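Local coordinates for protein N-acetylglucosaminidase (Paenibacillus barengoltzii, PDB 6INX) that belongs to glycoside hydrolase family 18 and probably hydrolyses beta-linked glycosidic bonds of N-acetylglucosamine in glycans, at residues A[236-241]-A[296-301]; A[181-186]-A[320-325]; A[6-11]-A[29-34]. One frame throughout, in Å; residues are numbered along the deposited sequence.

Contact 1: A[236-241]-A[296-301]; sequences FYSRMW and TFISYD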
# COMPACT_ATOMS: atom_id res chain seq x y z
N PHE A 236 -17.33 13.56 -4.08
CA PHE A 236 -18.73 13.75 -3.71
C PHE A 236 -19.45 12.42 -3.45
O PHE A 236 -20.68 12.33 -3.61
CB PHE A 236 -19.47 14.55 -4.79
CG PHE A 236 -19.08 16.01 -4.89
CD1 PHE A 236 -18.01 16.54 -4.19
CD2 PHE A 236 -19.79 16.85 -5.74
CE1 PHE A 236 -17.68 17.89 -4.31
CE2 PHE A 236 -19.47 18.19 -5.85
CZ PHE A 236 -18.41 18.71 -5.15
N TYR A 237 -18.72 11.39 -3.03
CA TYR A 237 -19.28 10.06 -2.83
C TYR A 237 -18.38 9.33 -1.84
O TYR A 237 -17.27 9.78 -1.52
CB TYR A 237 -19.34 9.27 -4.15
CG TYR A 237 -17.94 8.99 -4.64
CD1 TYR A 237 -17.23 9.95 -5.34
CD2 TYR A 237 -17.29 7.80 -4.31
CE1 TYR A 237 -15.92 9.74 -5.73
CE2 TYR A 237 -15.98 7.57 -4.71
CZ TYR A 237 -15.31 8.55 -5.41
OH TYR A 237 -14.01 8.34 -5.79
N SER A 238 -18.85 8.17 -1.38
CA SER A 238 -18.18 7.42 -0.34
C SER A 238 -17.57 6.11 -0.85
O SER A 238 -17.92 5.59 -1.90
CB SER A 238 -19.15 7.11 0.80
OG SER A 238 -20.17 6.20 0.41
N ARG A 239 -16.65 5.58 -0.04
CA ARG A 239 -16.21 4.19 -0.13
C ARG A 239 -16.67 3.49 1.13
O ARG A 239 -16.76 4.10 2.20
CB ARG A 239 -14.68 4.11 -0.24
CG ARG A 239 -14.13 4.41 -1.65
CD ARG A 239 -14.29 3.21 -2.56
NE ARG A 239 -13.99 3.55 -3.95
CZ ARG A 239 -13.94 2.66 -4.93
NH1 ARG A 239 -14.14 1.37 -4.69
NH2 ARG A 239 -13.67 3.06 -6.16
N MET A 240 -17.01 2.20 1.01
CA MET A 240 -17.72 1.52 2.08
C MET A 240 -17.23 0.09 2.23
O MET A 240 -17.03 -0.62 1.24
CB MET A 240 -19.22 1.50 1.77
CG MET A 240 -20.07 0.75 2.77
SD MET A 240 -21.84 0.91 2.41
CE MET A 240 -21.95 -0.02 0.89
N TRP A 241 -17.02 -0.33 3.48
CA TRP A 241 -16.66 -1.70 3.80
C TRP A 241 -17.75 -2.32 4.66
O TRP A 241 -18.33 -1.66 5.53
CB TRP A 241 -15.34 -1.76 4.58
CG TRP A 241 -14.09 -1.46 3.79
CD1 TRP A 241 -13.19 -2.37 3.33
CD2 TRP A 241 -13.59 -0.17 3.43
NE1 TRP A 241 -12.15 -1.73 2.69
CE2 TRP A 241 -12.37 -0.37 2.74
CE3 TRP A 241 -14.06 1.14 3.61
CZ2 TRP A 241 -11.62 0.68 2.22
CZ3 TRP A 241 -13.30 2.19 3.11
CH2 TRP A 241 -12.10 1.95 2.42
N THR A 296 -20.94 -1.49 9.46
CA THR A 296 -20.69 -0.93 8.13
C THR A 296 -19.93 0.38 8.29
O THR A 296 -20.40 1.28 9.00
CB THR A 296 -22.01 -0.70 7.39
OG1 THR A 296 -22.71 -1.95 7.26
CG2 THR A 296 -21.77 -0.12 6.00
N PHE A 297 -18.78 0.49 7.63
CA PHE A 297 -17.91 1.66 7.73
C PHE A 297 -17.95 2.42 6.41
O PHE A 297 -17.77 1.82 5.34
CB PHE A 297 -16.47 1.20 8.01
CG PHE A 297 -15.47 2.32 8.04
CD1 PHE A 297 -14.86 2.77 6.87
CD2 PHE A 297 -15.13 2.91 9.24
CE1 PHE A 297 -13.94 3.81 6.91
CE2 PHE A 297 -14.22 3.94 9.27
CZ PHE A 297 -13.63 4.39 8.12
N ILE A 298 -18.13 3.74 6.49
CA ILE A 298 -18.29 4.60 5.31
C ILE A 298 -17.33 5.78 5.42
O ILE A 298 -17.35 6.51 6.41
CB ILE A 298 -19.74 5.11 5.19
CG1 ILE A 298 -20.68 3.92 4.94
CG2 ILE A 298 -19.85 6.15 4.09
CD1 ILE A 298 -22.18 4.25 5.00
N SER A 299 -16.51 5.98 4.38
CA SER A 299 -15.57 7.09 4.31
C SER A 299 -16.06 8.07 3.24
O SER A 299 -16.46 7.66 2.16
CB SER A 299 -14.20 6.57 3.87
OG SER A 299 -13.38 7.64 3.47
N TYR A 300 -15.98 9.38 3.53
CA TYR A 300 -16.51 10.36 2.58
C TYR A 300 -15.85 11.71 2.82
O TYR A 300 -15.07 11.88 3.74
CB TYR A 300 -18.05 10.42 2.67
CG TYR A 300 -18.61 11.02 3.94
CD1 TYR A 300 -18.45 10.39 5.17
CD2 TYR A 300 -19.33 12.21 3.91
CE1 TYR A 300 -18.97 10.93 6.33
CE2 TYR A 300 -19.87 12.76 5.09
CZ TYR A 300 -19.68 12.11 6.29
OH TYR A 300 -20.21 12.64 7.45
N ASP A 301 -16.18 12.67 1.94
CA ASP A 301 -15.83 14.08 2.07
C ASP A 301 -17.08 14.87 2.44
O ASP A 301 -18.19 14.55 1.96
CB ASP A 301 -15.35 14.64 0.71
CG ASP A 301 -13.85 14.97 0.67
OD1 ASP A 301 -13.19 15.09 1.72
OD2 ASP A 301 -13.32 15.13 -0.47

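Contact 2: A[181-186]-A[320-325]; sequences QLMTYD and GVMFWE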
# COMPACT_ATOMS: atom_id res chain seq x y z
N GLN A 181 -4.05 16.92 -12.30
CA GLN A 181 -5.09 16.68 -11.30
C GLN A 181 -4.76 15.39 -10.56
O GLN A 181 -4.78 14.31 -11.15
CB GLN A 181 -6.44 16.57 -11.97
CG GLN A 181 -6.80 17.80 -12.76
CD GLN A 181 -8.04 17.59 -13.57
OE1 GLN A 181 -8.04 16.83 -14.54
NE2 GLN A 181 -9.13 18.24 -13.17
N LEU A 182 -4.46 15.50 -9.27
CA LEU A 182 -4.19 14.32 -8.46
C LEU A 182 -5.51 13.74 -7.98
O LEU A 182 -6.28 14.41 -7.28
CB LEU A 182 -3.29 14.65 -7.28
CG LEU A 182 -1.96 15.33 -7.58
CD1 LEU A 182 -1.18 15.50 -6.28
CD2 LEU A 182 -1.20 14.52 -8.61
N MET A 183 -5.78 12.50 -8.36
CA MET A 183 -7.02 11.84 -7.96
C MET A 183 -6.86 11.36 -6.51
O MET A 183 -6.68 10.17 -6.23
CB MET A 183 -7.35 10.70 -8.91
CG MET A 183 -7.88 11.21 -10.26
SD MET A 183 -8.37 9.88 -11.37
CE MET A 183 -6.75 9.20 -11.69
N THR A 184 -6.92 12.33 -5.59
CA THR A 184 -6.80 12.04 -4.16
C THR A 184 -8.15 11.59 -3.58
O THR A 184 -8.70 12.15 -2.64
CB THR A 184 -6.18 13.21 -3.39
OG1 THR A 184 -6.94 14.41 -3.61
CG2 THR A 184 -4.74 13.44 -3.83
N TYR A 185 -8.67 10.53 -4.21
CA TYR A 185 -9.88 9.84 -3.80
C TYR A 185 -9.74 8.40 -4.29
O TYR A 185 -8.86 8.09 -5.10
CB TYR A 185 -11.17 10.53 -4.29
CG TYR A 185 -11.20 11.01 -5.72
CD1 TYR A 185 -11.27 10.11 -6.77
CD2 TYR A 185 -11.18 12.37 -6.02
CE1 TYR A 185 -11.32 10.56 -8.09
CE2 TYR A 185 -11.24 12.82 -7.33
CZ TYR A 185 -11.30 11.91 -8.36
OH TYR A 185 -11.35 12.33 -9.67
N ASP A 186 -10.60 7.52 -3.78
CA ASP A 186 -10.42 6.07 -3.95
C ASP A 186 -9.02 5.64 -3.51
O ASP A 186 -8.49 4.64 -4.01
CB ASP A 186 -10.66 5.58 -5.39
CG ASP A 186 -12.02 5.95 -5.92
OD1 ASP A 186 -12.97 6.04 -5.14
OD2 ASP A 186 -12.12 6.14 -7.16
N GLY A 320 -5.32 24.42 -7.07
CA GLY A 320 -6.75 24.40 -6.79
C GLY A 320 -7.23 22.99 -6.51
O GLY A 320 -6.46 22.13 -6.09
N VAL A 321 -8.53 22.78 -6.73
CA VAL A 321 -9.22 21.55 -6.36
C VAL A 321 -10.12 21.12 -7.52
O VAL A 321 -10.74 21.96 -8.18
CB VAL A 321 -10.07 21.74 -5.09
CG1 VAL A 321 -10.78 20.42 -4.71
CG2 VAL A 321 -9.21 22.25 -3.94
N MET A 322 -10.20 19.81 -7.75
CA MET A 322 -11.18 19.23 -8.64
C MET A 322 -12.04 18.24 -7.88
O MET A 322 -11.66 17.76 -6.80
CB MET A 322 -10.53 18.57 -9.87
CG MET A 322 -9.62 17.41 -9.53
SD MET A 322 -10.56 15.88 -9.36
CE MET A 322 -9.20 14.70 -9.46
N PHE A 323 -13.21 17.91 -8.43
CA PHE A 323 -14.10 16.97 -7.77
C PHE A 323 -14.72 15.98 -8.75
O PHE A 323 -14.97 16.29 -9.92
CB PHE A 323 -15.18 17.67 -6.94
CG PHE A 323 -16.15 18.50 -7.74
CD1 PHE A 323 -17.26 17.93 -8.33
CD2 PHE A 323 -15.96 19.87 -7.86
CE1 PHE A 323 -18.17 18.71 -9.06
CE2 PHE A 323 -16.86 20.65 -8.57
CZ PHE A 323 -17.97 20.07 -9.16
N TRP A 324 -14.97 14.78 -8.24
CA TRP A 324 -15.77 13.75 -8.91
C TRP A 324 -16.95 13.47 -8.00
O TRP A 324 -16.75 13.10 -6.84
CB TRP A 324 -14.97 12.45 -9.07
CG TRP A 324 -15.81 11.39 -9.73
CD1 TRP A 324 -16.70 10.55 -9.13
CD2 TRP A 324 -15.90 11.14 -11.13
NE1 TRP A 324 -17.31 9.76 -10.07
CE2 TRP A 324 -16.85 10.11 -11.31
CE3 TRP A 324 -15.27 11.68 -12.25
CZ2 TRP A 324 -17.17 9.61 -12.56
CZ3 TRP A 324 -15.59 11.18 -13.49
CH2 TRP A 324 -16.54 10.16 -13.64
N GLU A 325 -18.19 13.65 -8.49
CA GLU A 325 -18.58 14.16 -9.80
C GLU A 325 -19.86 15.00 -9.56
O GLU A 325 -20.55 14.79 -8.56
CB GLU A 325 -18.88 12.98 -10.74
CG GLU A 325 -19.33 13.36 -12.17
CD GLU A 325 -20.84 13.49 -12.28
OE1 GLU A 325 -21.55 12.96 -11.40
OE2 GLU A 325 -21.33 14.11 -13.25

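Contact 3: A[6-11]-A[29-34]; sequences VVAGYV and HINIAF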
# COMPACT_ATOMS: atom_id res chain seq x y z
N VAL A 6 -8.02 27.09 -9.25
CA VAL A 6 -8.80 26.17 -10.07
C VAL A 6 -9.93 25.60 -9.22
O VAL A 6 -9.70 25.11 -8.11
CB VAL A 6 -7.91 25.04 -10.62
CG1 VAL A 6 -8.76 23.94 -11.24
CG2 VAL A 6 -6.92 25.58 -11.63
N VAL A 7 -11.15 25.68 -9.73
CA VAL A 7 -12.30 24.95 -9.19
C VAL A 7 -12.85 24.13 -10.35
O VAL A 7 -13.60 24.63 -11.19
CB VAL A 7 -13.36 25.89 -8.60
CG1 VAL A 7 -14.54 25.08 -8.05
CG2 VAL A 7 -12.76 26.77 -7.51
N ALA A 8 -12.45 22.86 -10.42
CA ALA A 8 -12.69 22.04 -11.60
C ALA A 8 -13.64 20.90 -11.25
O ALA A 8 -13.40 20.16 -10.29
CB ALA A 8 -11.38 21.49 -12.16
N GLY A 9 -14.72 20.78 -11.99
CA GLY A 9 -15.68 19.73 -11.73
C GLY A 9 -15.77 18.73 -12.86
O GLY A 9 -15.92 19.11 -14.02
N TYR A 10 -15.67 17.44 -12.53
CA TYR A 10 -16.06 16.41 -13.48
C TYR A 10 -17.57 16.40 -13.62
O TYR A 10 -18.30 16.40 -12.62
CB TYR A 10 -15.54 15.04 -13.04
CG TYR A 10 -14.09 14.84 -13.42
CD1 TYR A 10 -13.74 14.33 -14.67
CD2 TYR A 10 -13.08 15.20 -12.55
CE1 TYR A 10 -12.40 14.17 -15.03
CE2 TYR A 10 -11.74 15.05 -12.89
CZ TYR A 10 -11.41 14.53 -14.13
OH TYR A 10 -10.07 14.40 -14.46
N VAL A 11 -18.05 16.46 -14.87
CA VAL A 11 -19.47 16.39 -15.18
C VAL A 11 -19.64 15.34 -16.26
O VAL A 11 -19.08 15.47 -17.35
CB VAL A 11 -20.01 17.75 -15.67
CG1 VAL A 11 -21.52 17.66 -15.87
CG2 VAL A 11 -19.64 18.86 -14.69
N HIS A 29 -13.38 25.32 -14.36
CA HIS A 29 -13.20 24.28 -15.37
C HIS A 29 -14.29 23.23 -15.21
O HIS A 29 -14.72 22.92 -14.09
CB HIS A 29 -11.86 23.56 -15.18
CG HIS A 29 -10.66 24.40 -15.48
ND1 HIS A 29 -10.25 25.43 -14.65
CD2 HIS A 29 -9.79 24.39 -16.51
CE1 HIS A 29 -9.17 25.99 -15.16
NE2 HIS A 29 -8.88 25.39 -16.29
N ILE A 30 -14.72 22.68 -16.33
CA ILE A 30 -15.53 21.47 -16.35
C ILE A 30 -14.76 20.42 -17.13
O ILE A 30 -14.22 20.72 -18.20
CB ILE A 30 -16.90 21.71 -17.00
CG1 ILE A 30 -17.80 22.51 -16.05
CG2 ILE A 30 -17.56 20.39 -17.38
CD1 ILE A 30 -19.07 22.99 -16.73
N ASN A 31 -14.68 19.20 -16.58
CA ASN A 31 -14.11 18.04 -17.27
C ASN A 31 -15.26 17.13 -17.68
O ASN A 31 -15.94 16.56 -16.82
CB ASN A 31 -13.17 17.27 -16.35
CG ASN A 31 -12.04 18.12 -15.79
OD1 ASN A 31 -11.72 18.03 -14.60
ND2 ASN A 31 -11.43 18.93 -16.64
N ILE A 32 -15.49 16.99 -18.98
CA ILE A 32 -16.63 16.21 -19.46
C ILE A 32 -16.23 14.74 -19.52
O ILE A 32 -15.29 14.37 -20.23
CB ILE A 32 -17.09 16.70 -20.84
CG1 ILE A 32 -17.54 18.15 -20.77
CG2 ILE A 32 -18.24 15.83 -21.32
CD1 ILE A 32 -17.97 18.68 -22.13
N ALA A 33 -16.98 13.88 -18.82
CA ALA A 33 -16.66 12.46 -18.72
C ALA A 33 -17.67 11.64 -19.53
O ALA A 33 -18.88 11.75 -19.29
CB ALA A 33 -16.74 12.04 -17.25
N PHE A 34 -17.20 10.81 -20.47
CA PHE A 34 -15.79 10.63 -20.87
C PHE A 34 -15.79 10.34 -22.37
O PHE A 34 -16.65 9.60 -22.86
CB PHE A 34 -15.20 9.35 -20.27
CG PHE A 34 -14.77 9.46 -18.84
CD1 PHE A 34 -13.72 10.28 -18.48
CD2 PHE A 34 -15.38 8.68 -17.86
CE1 PHE A 34 -13.31 10.36 -17.15
CE2 PHE A 34 -14.97 8.76 -16.53
CZ PHE A 34 -13.93 9.59 -16.18

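Contact 1: A[236-241]-A[296-301]
Trp241 and Phe297 run alongside each other from neighbouring antiparallel strands, both directed to the same face of the sheet. The ring planes are inclined at 64°, and Trp241 CE3 comes to the edge of the Phe297 ring, 3.7 Å from CD1. With CG anti to its backbone N (chi1 176°), Phe297 sets that edge against the indole. Beneath the rings the two residues form a hydrogen-bonded pair, Trp241 N to Phe297 O spanning 2.9 Å; Arg239 and Ser299 form the next.

On the face of Met240 and Ile298 the contact is apolar. Met240 runs alongside Ile298, its CG 3.9 Å from Ile298 CG1, while its SD crosses to Thr296 CG2 at 3.7 Å; an unbranched, flexible chain suits the space beside two branched ones. A small residue suits position Ser238, whose CB lies tightly against Ile298 CG2, at 3.5 Å. Its hydroxyl is satisfied by Pro263 O.

Helix 265-272 covers this side, Leu268 touching Ser238 and Ile298, and Tyr272 touching Ile298. Within the five-stranded antiparallel sheet, strand 237-241 is flanked by 260-264 and 297-299, and 297-299 pairs in turn with 288-292.

Contact 2: A[181-186]-A[320-325]
Met322 is the first residue of 320-325 to meet 181-186, and it gives most of what that segment contributes. Its CG sits between the backbone N and carbonyl carbon (chi1 63°) and the chain bends again at chi2, so that sulfur and methyl are delivered to the tyrosine opposite. At its base, Met322 CB lies 3.6 Å from Gln181 NE2; this is packing, since that amide nitrogen is hydrogen-bonded to Asn31 OD1. The side chains of Met322 and Tyr185 cross at about a right angle. Met322 SD reaches the ring edge of Tyr185, 5.0 Å from its centroid and 82° off the normal, a Met-aromatic contact. Its methyl goes further: Met322 CE is 3.5 Å from Tyr185 CE2 and only 3.2 Å from Tyr185 OH. The same CE touches Met183 CG at 3.8 Å, and Leu182 O is close as well. An unbranched methionine can place sulfur and methyl together against Tyr185 and Met183; a residue branched at CB would probably fit less well.

Two residues on, Trp324 contributes its CB, 3.8 Å from Tyr185 CZ, again with the two side chains nearly perpendicular, while the indole leads away. A cis peptide follows, joining Trp324 to Glu325; a cis bond after the tryptophan that ends the last barrel strand recurs in family 18 enzymes, where this indole commonly floors the sugar site.

The two strands are not bonded neighbours: the axes of the two short segments come no closer than 7.8 Å and are inclined at 47°, and strand 230-235 pairs with both. Their side chains meet across the barrel interior, where strand 6-12 adds Ala8 and Tyr10 against Gln181 and Met322, whereas Leu182 faces outward onto helix 213-222.

Contact 3: A[6-11]-A[29-34]
Backbone hydrogen bonds tie Val7, Gly9 and Val11 to His29, Asn31 and Ala33 in a parallel pairing. Five of them alternate between the strands: Gly9 is gripped twice, its N by His29 O at 3.0 Å and its O by Asn31 N at 2.8 Å. The bond from His29 N to Val7 O is longer, 3.3 Å. Several CA-H...O contacts fill the spaces between, such as Tyr10 CA to Asn31 O.

The main side-chain contact is a CH-pi one. Asn31 CB stands over the face of the Tyr10 ring, 3.7 Å from its centroid and 23° off the normal. Asn31 OD1, which Gln181 also holds, rests above the same ring nearer its rim, the amide plane turned 55° from it. Tyr10 OH bonds to Asp107 of the family's DxxDxDxE motif. A leucine at Tyr10 would probably leave Asn31 without its aromatic face and Asp107 without its phenol partner.

Apolar packing completes the contact. Ala8 CB lies 3.7 Å from His29 CB, small enough to leave room for the imidazole, and on the opposite face Val11 CG2 meets Ile30 CG2 at 3.7 Å.

Parallel strands joined through helix 21-24 form a beta-alpha-beta unit, the repeating element of the TIM barrel, with Tyr10 and Asn31 facing the barrel interior.

Along the chain, contact 3 comes first; strand 179-183 then opens contact 2, and contact 1 forms and closes before strand 320-324 completes contact 2. Contacts 2 and 3 share the barrel sheet, their centres about 10 Å apart, with strand 320-324 bonded directly to strand 6-12: Phe323 N meets Ala8 O at 2.9 Å. This joins the first and last barrel strands and so closes the ring. Contact 1 lies in the separate antiparallel sheet inserted between strands 230-235 and 320-324, its centre about 15 Å from that of contact 2 and 22 Å from that of contact 3. Tyr237 and Arg239 reach Asp186, linking that insertion to the barrel.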